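Long-range contacts in 5-cytosine DNA methyltransferase (Entamoeba histolytica, PDB 3QV2), which probably transfers methyl groups from S-adenosyl-L-methionine to the C5 position of cytosine in tRNA or DNA, as a Dnmt2-type enzyme: residues Tyr199-Val204 with Thr275-Lys281; Ser26-Ile32 with Ile314-Glu319. All coordinates share one frame; numbering follows the deposited sequence.

Contact 1 of 2, residues Tyr199-Val204 with Thr275-Lys281; sequences YLDNNV and TPNEIKK. With SO4 (sulfate ion), chain E.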
ATOM      1  N   TYR A 199      -7.677  -2.593 -16.815  1.00 31.46           N
ATOM      2  CA  TYR A 199      -6.375  -2.863 -16.213  1.00 28.60           C
ATOM      3  C   TYR A 199      -5.678  -4.076 -16.820  1.00 28.49           C
ATOM      4  O   TYR A 199      -4.541  -4.391 -16.467  1.00 27.12           O
ATOM      5  CB  TYR A 199      -6.524  -3.049 -14.702  1.00 28.23           C
ATOM      6  CG  TYR A 199      -7.269  -1.923 -14.015  1.00 27.22           C
ATOM      7  CD1 TYR A 199      -8.656  -1.919 -13.948  1.00 26.88           C
ATOM      8  CD2 TYR A 199      -6.583  -0.864 -13.432  1.00 24.46           C
ATOM      9  CE1 TYR A 199      -9.341  -0.894 -13.322  1.00 25.86           C
ATOM     10  CE2 TYR A 199      -7.259   0.165 -12.804  1.00 25.58           C
ATOM     11  CZ  TYR A 199      -8.638   0.144 -12.752  1.00 26.07           C
ATOM     12  OH  TYR A 199      -9.322   1.164 -12.130  1.00 25.82           O
ATOM     13  N   LEU A 200      -6.358  -4.753 -17.739  1.00 29.27           N
ATOM     14  CA  LEU A 200      -5.847  -5.993 -18.310  1.00 27.76           C
ATOM     15  C   LEU A 200      -4.810  -5.759 -19.403  1.00 28.94           C
ATOM     16  O   LEU A 200      -5.036  -4.968 -20.317  1.00 33.22           O
ATOM     17  CB  LEU A 200      -7.001  -6.811 -18.888  1.00 25.19           C
ATOM     18  CG  LEU A 200      -8.117  -7.198 -17.918  1.00 25.68           C
ATOM     19  CD1 LEU A 200      -9.277  -7.845 -18.662  1.00 26.22           C
ATOM     20  CD2 LEU A 200      -7.584  -8.125 -16.838  1.00 21.87           C
ATOM     21  N   ASP A 201      -3.678  -6.451 -19.305  1.00 27.44           N
ATOM     22  CA  ASP A 201      -2.752  -6.541 -20.425  1.00 34.98           C
ATOM     23  C   ASP A 201      -3.466  -7.275 -21.552  1.00 43.82           C
ATOM     24  O   ASP A 201      -4.427  -8.007 -21.311  1.00 45.53           O
ATOM     25  CB  ASP A 201      -1.482  -7.292 -20.034  1.00 35.11           C
ATOM     26  CG  ASP A 201      -0.765  -6.659 -18.863  1.00 35.54           C
ATOM     27  OD1 ASP A 201      -0.993  -5.463 -18.587  1.00 37.78           O
ATOM     28  OD2 ASP A 201       0.041  -7.360 -18.218  1.00 35.89           O
ATOM     29  N   ASN A 202      -2.999  -7.095 -22.781  1.00 47.09           N
ATOM     30  CA  ASN A 202      -3.742  -7.603 -23.932  1.00 55.57           C
ATOM     31  C   ASN A 202      -3.104  -8.777 -24.674  1.00 59.64           C
ATOM     32  O   ASN A 202      -3.672  -9.270 -25.650  1.00 61.90           O
ATOM     33  CB  ASN A 202      -4.071  -6.467 -24.907  1.00 57.41           C
ATOM     34  CG  ASN A 202      -2.851  -5.661 -25.291  1.00 59.67           C
ATOM     35  OD1 ASN A 202      -2.656  -4.542 -24.818  1.00 60.11           O
ATOM     36  ND2 ASN A 202      -2.016  -6.229 -26.152  1.00 60.34           N
ATOM     37  N   ASN A 203      -1.943  -9.234 -24.214  1.00 59.69           N
ATOM     38  CA  ASN A 203      -1.291 -10.378 -24.843  1.00 60.47           C
ATOM     39  C   ASN A 203      -0.480 -11.208 -23.852  1.00 56.91           C
ATOM     40  O   ASN A 203       0.697 -11.502 -24.094  1.00 59.07           O
ATOM     41  CB  ASN A 203      -0.400  -9.916 -25.998  1.00 64.61           C
ATOM     42  CG  ASN A 203       0.765  -9.066 -25.528  1.00 66.79           C
ATOM     43  OD1 ASN A 203       0.680  -8.379 -24.506  1.00 66.03           O
ATOM     44  ND2 ASN A 203       1.863  -9.109 -26.270  1.00 67.79           N
ATOM     45  N   VAL A 204      -1.116 -11.593 -22.748  1.00 50.14           N
ATOM     46  CA  VAL A 204      -0.428 -12.304 -21.671  1.00 44.28           C
ATOM     47  C   VAL A 204       0.141 -13.649 -22.121  1.00 37.88           C
ATOM     48  O   VAL A 204      -0.553 -14.453 -22.750  1.00 35.33           O
ATOM     49  CB  VAL A 204      -1.370 -12.531 -20.474  1.00 43.96           C
ATOM     50  CG1 VAL A 204      -0.605 -13.069 -19.268  1.00 44.63           C
ATOM     51  CG2 VAL A 204      -2.085 -11.232 -20.122  1.00 43.02           C
ATOM     52  N   THR A 275      -1.041 -10.530 -14.080  1.00 19.98           N
ATOM     53  CA  THR A 275       0.394 -10.290 -14.174  1.00 23.92           C
ATOM     54  C   THR A 275       0.817  -9.210 -13.186  1.00 23.57           C
ATOM     55  O   THR A 275      -0.018  -8.440 -12.713  1.00 22.77           O
ATOM     56  CB  THR A 275       0.798  -9.848 -15.590  1.00 25.52           C
ATOM     57  OG1 THR A 275       0.349  -8.506 -15.818  1.00 24.66           O
ATOM     58  CG2 THR A 275       0.193 -10.775 -16.631  1.00 23.56           C
ATOM     59  N   PRO A 276       2.119  -9.151 -12.867  1.00 24.35           N
ATOM     60  CA  PRO A 276       2.622  -8.098 -11.979  1.00 24.46           C
ATOM     61  C   PRO A 276       2.227  -6.714 -12.489  1.00 29.55           C
ATOM     62  O   PRO A 276       1.827  -5.850 -11.709  1.00 31.50           O
ATOM     63  CB  PRO A 276       4.139  -8.274 -12.061  1.00 22.80           C
ATOM     64  CG  PRO A 276       4.332  -9.713 -12.395  1.00 25.12           C
ATOM     65  CD  PRO A 276       3.179 -10.086 -13.282  1.00 24.06           C
ATOM     66  N   ASN A 277       2.340  -6.520 -13.800  1.00 29.77           N
ATOM     67  CA  ASN A 277       2.030  -5.241 -14.422  1.00 30.53           C
ATOM     68  C   ASN A 277       0.561  -4.866 -14.257  1.00 29.62           C
ATOM     69  O   ASN A 277       0.220  -3.689 -14.131  1.00 29.65           O
ATOM     70  CB  ASN A 277       2.413  -5.268 -15.904  1.00 31.86           C
ATOM     71  CG  ASN A 277       2.388  -3.892 -16.540  1.00 31.31           C
ATOM     72  OD1 ASN A 277       1.492  -3.571 -17.320  1.00 31.30           O
ATOM     73  ND2 ASN A 277       3.376  -3.069 -16.205  1.00 30.09           N
ATOM     74  N   GLU A 278      -0.307  -5.873 -14.250  1.00 28.46           N
ATOM     75  CA  GLU A 278      -1.739  -5.649 -14.080  1.00 24.73           C
ATOM     76  C   GLU A 278      -2.078  -5.210 -12.657  1.00 22.66           C
ATOM     77  O   GLU A 278      -2.891  -4.308 -12.456  1.00 23.18           O
ATOM     78  CB  GLU A 278      -2.530  -6.902 -14.465  1.00 23.17           C
ATOM     79  CG  GLU A 278      -2.517  -7.195 -15.959  1.00 21.02           C
ATOM     80  CD  GLU A 278      -3.239  -8.482 -16.313  1.00 20.16           C
ATOM     81  OE1 GLU A 278      -3.222  -9.421 -15.493  1.00 20.22           O
ATOM     82  OE2 GLU A 278      -3.824  -8.549 -17.413  1.00 19.49           O
ATOM     83  N   ILE A 279      -1.453  -5.851 -11.674  1.00 21.31           N
ATOM     84  CA  ILE A 279      -1.629  -5.458 -10.283  1.00 19.72           C
ATOM     85  C   ILE A 279      -1.121  -4.035 -10.090  1.00 18.85           C
ATOM     86  O   ILE A 279      -1.749  -3.224  -9.408  1.00 16.32           O
ATOM     87  CB  ILE A 279      -0.861  -6.389  -9.332  1.00 19.09           C
ATOM     88  CG1 ILE A 279      -1.301  -7.842  -9.531  1.00 18.99           C
ATOM     89  CG2 ILE A 279      -1.054  -5.953  -7.886  1.00 20.74           C
ATOM     90  CD1 ILE A 279      -0.586  -8.824  -8.627  1.00 16.76           C
ATOM     91  N   LYS A 280       0.022  -3.745 -10.703  1.00 16.73           N
ATOM     92  CA  LYS A 280       0.630  -2.423 -10.633  1.00 19.86           C
ATOM     93  C   LYS A 280      -0.343  -1.345 -11.106  1.00 20.65           C
ATOM     94  O   LYS A 280      -0.436  -0.276 -10.507  1.00 21.48           O
ATOM     95  CB  LYS A 280       1.916  -2.391 -11.467  1.00 21.29           C
ATOM     96  CG  LYS A 280       2.711  -1.100 -11.361  1.00 22.48           C
ATOM     97  CD  LYS A 280       2.270  -0.086 -12.402  1.00 24.80           C
ATOM     98  CE  LYS A 280       2.446  -0.631 -13.808  1.00 23.44           C
ATOM     99  NZ  LYS A 280       2.218   0.422 -14.832  1.00 23.25           N
ATOM    100  N   LYS A 281      -1.072  -1.637 -12.179  1.00 23.22           N
ATOM    101  CA  LYS A 281      -2.066  -0.707 -12.703  1.00 23.55           C
ATOM    102  C   LYS A 281      -3.285  -0.606 -11.789  1.00 23.93           C
ATOM    103  O   LYS A 281      -3.844   0.476 -11.602  1.00 23.20           O
ATOM    104  CB  LYS A 281      -2.487  -1.105 -14.121  1.00 27.34           C
ATOM    105  CG  LYS A 281      -1.458  -0.760 -15.189  1.00 32.32           C
ATOM    106  CD  LYS A 281      -1.918  -1.181 -16.574  1.00 33.44           C
ATOM    107  CE  LYS A 281      -1.897  -2.692 -16.730  1.00 36.21           C
ATOM    108  NZ  LYS A 281      -2.263  -3.111 -18.112  1.00 37.75           N
TER
HETATM  109  S   SO4 E 326       0.158  -1.042 -20.604  1.00107.09           S
HETATM  110  O1  SO4 E 326       0.498  -2.421 -20.276  1.00106.88           O
HETATM  111  O2  SO4 E 326      -1.203  -0.765 -20.122  1.00107.08           O
HETATM  112  O3  SO4 E 326       1.131  -0.146 -19.975  1.00106.62           O
HETATM  113  O4  SO4 E 326       0.224  -0.794 -22.045  1.00107.46           O

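Contact 2 of 2, residues Ser26-Ile32 with Ile314-Glu319; sequences SYERSSI and IAQLME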
ATOM      1  N   SER A  26       1.433   7.989  -4.737  1.00 20.42           N
ATOM      2  CA  SER A  26       0.142   8.544  -4.351  1.00 17.91           C
ATOM      3  C   SER A  26       0.165  10.069  -4.351  1.00 18.77           C
ATOM      4  O   SER A  26      -0.744  10.711  -4.878  1.00 21.06           O
ATOM      5  CB  SER A  26      -0.267   8.028  -2.971  1.00 11.84           C
ATOM      6  OG  SER A  26      -0.386   6.618  -2.974  1.00 10.31           O
ATOM      7  N   TYR A  27       1.204  10.641  -3.752  1.00 19.39           N
ATOM      8  CA  TYR A  27       1.351  12.091  -3.699  1.00 17.57           C
ATOM      9  C   TYR A  27       1.495  12.679  -5.097  1.00 18.59           C
ATOM     10  O   TYR A  27       0.868  13.685  -5.425  1.00 19.36           O
ATOM     11  CB  TYR A  27       2.560  12.483  -2.845  1.00 14.76           C
ATOM     12  CG  TYR A  27       2.760  13.979  -2.730  1.00 17.21           C
ATOM     13  CD1 TYR A  27       2.166  14.701  -1.703  1.00 15.68           C
ATOM     14  CD2 TYR A  27       3.539  14.670  -3.650  1.00 17.99           C
ATOM     15  CE1 TYR A  27       2.343  16.069  -1.595  1.00 16.71           C
ATOM     16  CE2 TYR A  27       3.720  16.038  -3.551  1.00 19.10           C
ATOM     17  CZ  TYR A  27       3.121  16.731  -2.521  1.00 19.42           C
ATOM     18  OH  TYR A  27       3.297  18.091  -2.414  1.00 21.06           O
ATOM     19  N   GLU A  28       2.325  12.046  -5.918  1.00 17.28           N
ATOM     20  CA  GLU A  28       2.625  12.562  -7.249  1.00 22.13           C
ATOM     21  C   GLU A  28       1.424  12.524  -8.192  1.00 26.06           C
ATOM     22  O   GLU A  28       1.319  13.349  -9.100  1.00 27.77           O
ATOM     23  CB  GLU A  28       3.817  11.818  -7.860  1.00 22.31           C
ATOM     24  CG  GLU A  28       5.141  12.079  -7.154  1.00 24.36           C
ATOM     25  CD  GLU A  28       6.313  11.400  -7.835  1.00 28.21           C
ATOM     26  OE1 GLU A  28       6.079  10.626  -8.787  1.00 31.93           O
ATOM     27  OE2 GLU A  28       7.468  11.643  -7.422  1.00 28.15           O
ATOM     28  N   ARG A  29       0.520  11.572  -7.982  1.00 21.89           N
ATOM     29  CA  ARG A  29      -0.660  11.463  -8.837  1.00 20.94           C
ATOM     30  C   ARG A  29      -1.817  12.301  -8.303  1.00 21.02           C
ATOM     31  O   ARG A  29      -2.795  12.543  -9.010  1.00 22.37           O
ATOM     32  CB  ARG A  29      -1.095  10.002  -9.007  1.00 20.93           C
ATOM     33  CG  ARG A  29      -1.748   9.393  -7.777  1.00 21.58           C
ATOM     34  CD  ARG A  29      -2.500   8.112  -8.120  1.00 22.57           C
ATOM     35  NE  ARG A  29      -3.604   8.371  -9.042  1.00 24.12           N
ATOM     36  CZ  ARG A  29      -3.813   7.703 -10.172  1.00 23.42           C
ATOM     37  NH1 ARG A  29      -2.996   6.722 -10.528  1.00 19.52           N
ATOM     38  NH2 ARG A  29      -4.843   8.016 -10.946  1.00 26.87           N
ATOM     39  N   SER A  30      -1.703  12.746  -7.055  1.00 22.14           N
ATOM     40  CA  SER A  30      -2.747  13.558  -6.441  1.00 21.39           C
ATOM     41  C   SER A  30      -2.784  14.959  -7.048  1.00 22.74           C
ATOM     42  O   SER A  30      -1.935  15.314  -7.866  1.00 20.31           O
ATOM     43  CB  SER A  30      -2.547  13.648  -4.927  1.00 19.71           C
ATOM     44  OG  SER A  30      -1.487  14.529  -4.602  1.00 20.83           O
ATOM     45  N   SER A  31      -3.767  15.754  -6.639  1.00 22.56           N
ATOM     46  CA  SER A  31      -3.933  17.099  -7.175  1.00 24.01           C
ATOM     47  C   SER A  31      -3.313  18.158  -6.267  1.00 25.29           C
ATOM     48  O   SER A  31      -3.540  19.355  -6.451  1.00 25.55           O
ATOM     49  CB  SER A  31      -5.414  17.409  -7.396  1.00 24.14           C
ATOM     50  OG  SER A  31      -6.113  17.442  -6.166  1.00 24.57           O
ATOM     51  N   ILE A  32      -2.533  17.714  -5.288  1.00 23.44           N
ATOM     52  CA  ILE A  32      -1.864  18.628  -4.373  1.00 27.65           C
ATOM     53  C   ILE A  32      -1.034  19.648  -5.153  1.00 33.94           C
ATOM     54  O   ILE A  32      -1.023  20.836  -4.832  1.00 36.50           O
ATOM     55  CB  ILE A  32      -0.979  17.863  -3.371  1.00 25.12           C
ATOM     56  CG1 ILE A  32      -1.835  16.924  -2.520  1.00 23.26           C
ATOM     57  CG2 ILE A  32      -0.205  18.830  -2.491  1.00 27.76           C
ATOM     58  CD1 ILE A  32      -1.062  16.183  -1.454  1.00 20.96           C
ATOM     59  N   ILE A 314      -4.981   6.588  -1.378  1.00 15.64           N
ATOM     60  CA  ILE A 314      -4.060   7.444  -0.642  1.00 15.42           C
ATOM     61  C   ILE A 314      -3.962   8.837  -1.258  1.00 16.67           C
ATOM     62  O   ILE A 314      -3.790   9.827  -0.546  1.00 16.17           O
ATOM     63  CB  ILE A 314      -2.656   6.817  -0.550  1.00 13.79           C
ATOM     64  CG1 ILE A 314      -2.723   5.474   0.181  1.00  9.40           C
ATOM     65  CG2 ILE A 314      -1.699   7.758   0.158  1.00 14.00           C
ATOM     66  CD1 ILE A 314      -1.376   4.812   0.363  1.00  9.11           C
ATOM     67  N   ALA A 315      -4.075   8.912  -2.579  1.00 15.84           N
ATOM     68  CA  ALA A 315      -4.025  10.194  -3.273  1.00 16.49           C
ATOM     69  C   ALA A 315      -5.112  11.127  -2.757  1.00 17.07           C
ATOM     70  O   ALA A 315      -4.859  12.301  -2.486  1.00 15.74           O
ATOM     71  CB  ALA A 315      -4.162   9.997  -4.773  1.00 17.56           C
ATOM     72  N   GLN A 316      -6.323  10.599  -2.617  1.00 13.15           N
ATOM     73  CA  GLN A 316      -7.446  11.397  -2.138  1.00 15.45           C
ATOM     74  C   GLN A 316      -7.283  11.793  -0.674  1.00 16.94           C
ATOM     75  O   GLN A 316      -7.617  12.913  -0.287  1.00 17.13           O
ATOM     76  CB  GLN A 316      -8.769  10.654  -2.338  1.00 15.28           C
ATOM     77  CG  GLN A 316      -9.151  10.450  -3.793  1.00 17.86           C
ATOM     78  CD  GLN A 316     -10.616  10.105  -3.966  1.00 19.90           C
ATOM     79  OE1 GLN A 316     -11.433  10.360  -3.082  1.00 21.12           O
ATOM     80  NE2 GLN A 316     -10.956   9.522  -5.109  1.00 17.33           N
ATOM     81  N   LEU A 317      -6.768  10.874   0.136  1.00 15.57           N
ATOM     82  CA  LEU A 317      -6.597  11.128   1.562  1.00 16.60           C
ATOM     83  C   LEU A 317      -5.478  12.131   1.830  1.00 17.40           C
ATOM     84  O   LEU A 317      -5.555  12.921   2.770  1.00 18.28           O
ATOM     85  CB  LEU A 317      -6.339   9.820   2.313  1.00 15.24           C
ATOM     86  CG  LEU A 317      -7.453   8.779   2.179  1.00 14.63           C
ATOM     87  CD1 LEU A 317      -7.121   7.533   2.975  1.00 12.93           C
ATOM     88  CD2 LEU A 317      -8.785   9.366   2.627  1.00 16.74           C
ATOM     89  N   MET A 318      -4.439  12.095   1.002  1.00 17.59           N
ATOM     90  CA  MET A 318      -3.341  13.044   1.127  1.00 16.85           C
ATOM     91  C   MET A 318      -3.803  14.452   0.775  1.00 18.72           C
ATOM     92  O   MET A 318      -3.419  15.422   1.428  1.00 17.91           O
ATOM     93  CB  MET A 318      -2.164  12.635   0.242  1.00 14.24           C
ATOM     94  CG  MET A 318      -1.371  11.448   0.765  1.00  6.82           C
ATOM     95  SD  MET A 318       0.084  11.108  -0.245  1.00 16.45           S
ATOM     96  CE  MET A 318       0.915   9.872   0.751  1.00  6.72           C
ATOM     97  N   GLU A 319      -4.630  14.557  -0.260  1.00 18.30           N
ATOM     98  CA  GLU A 319      -5.193  15.839  -0.660  1.00 18.48           C
ATOM     99  C   GLU A 319      -5.949  16.465   0.508  1.00 20.59           C
ATOM    100  O   GLU A 319      -5.972  17.687   0.666  1.00 18.70           O
ATOM    101  CB  GLU A 319      -6.116  15.667  -1.868  1.00 17.96           C
ATOM    102  CG  GLU A 319      -5.392  15.244  -3.138  1.00 18.66           C
ATOM    103  CD  GLU A 319      -6.336  14.747  -4.215  1.00 23.16           C
ATOM    104  OE1 GLU A 319      -7.560  14.706  -3.966  1.00 23.57           O
ATOM    105  OE2 GLU A 319      -5.853  14.394  -5.310  1.00 22.35           O
TER

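Contact 1 of 2, residues Tyr199-Val204 with Thr275-Lys281
With CG of Asp201 anti to its own carbonyl carbon (chi1 -58°), the carboxylate sits between Thr275 and Lys281, while a bend at chi3 of Lys281 (-71°) brings NZ to Asp201 OD1 and Tyr199 O. NZ of Lys281 meets Asp201 OD1 at 2.7 Å, nearly along the C-O axis, in a salt bridge; its bond to Tyr199 O is weak. The Lys281 carbonyl O lies at the edge of the Tyr199 ring, near its plane, 3.6 Å from CD2. Asp201 OD2 takes the hydroxyl proton of Thr275 OG1 at 2.7 Å, from 36° above the carboxylate plane. Thr275 is the N-cap of helix 276-282 and forms a capping box with Glu278: OG1 accepts from Glu278 N, and Glu278 OE1 from Thr275 N. The extended Glu278 also serves the loop, its OE2 accepting Asp201 N at 2.8 Å through the anti lone pair. Farther along the loop, Val204 CG1 and Thr275 CG2 touch tip to tip at 3.6 Å. Asp201 OD2 and Glu278 OE2 stand 4.1 Å apart, a like-charge pair probably eased by Lys281 and by Arg272, which bridges to Glu278 OE1. Lys281 NZ also bonds a sulfate, probably from the crystallisation liquor; shared among carboxylate, carbonyl and anion, its charge probably offsets that of Asp201.

Contact 2 of 2, residues Ser26-Ile32 with Ile314-Glu319
Ile314 starts the run by laying its branched CB against Ser26: CB lies 3.3 Å from Ser26 OG, and its CG2 methyl is pressed to 3.5 Å from Ser26 CB, tighter than usual for two carbons. The hydroxyl of Ser26 is bonded to Gly22 O in its own helix. Next comes Ala315, whose methyl sits 3.5 Å from Ser26 O, with Arg29 CG and Ser30 CB also close to it. These small residues let the backbones come together, the CA atoms of Ser26 and Ala315 being 4.6 Å apart. This is helix 22-29 meeting helix 311-321, one from near the start of the sequence and the other from near its end, in the Rossmann-like domain of the class I methyltransferases; Gly22, at the start of the first helix, binds S-adenosyl-L-homocysteine, and Phe127 of strand 125-130 lies against Ile314 and Met318.

Met318 follows one turn after Ala315. Its extended side chain puts SD near the plane of the Tyr27 ring, at the edge, 3.8 Å from Tyr27 CB, while its own CB receives the Ile32 CD1 methyl at 4.1 Å. Glu319 then reaches to the Ser30-Ser31 backbone: CG stands beside the backbone N (chi1 -67°), the rest is extended, and OE2 accepts Ser31 N at 2.8 Å, on the anti side and 32° out of the carboxylate plane. Ser30 CB packs against the same OE2. The Ile32 side chain runs obliquely over that of Glu319, CG1 of Ile32 lying 4.0 Å from CG of Glu319.

The two contacts use different materials. Contact 2 is buried and built largely of small and aliphatic groups, joining helices 22-29 and 311-321 close to the bound S-adenosyl-L-homocysteine and the central sheet, with a carboxylate-to-backbone bond at its more open end. Contact 1 is only partly buried and farther from the centre of the chain, where a loop without regular structure meets helix 276-282 and its N-cap through charges and hydrogen bonds. They share no element, although in each a glutamate on a helix accepts a backbone N-H from the partner segment. The centres of contact 1 and contact 2 are about 23 Å apart; in sequence, contact 1 is nested inside the loop that contact 2 closes.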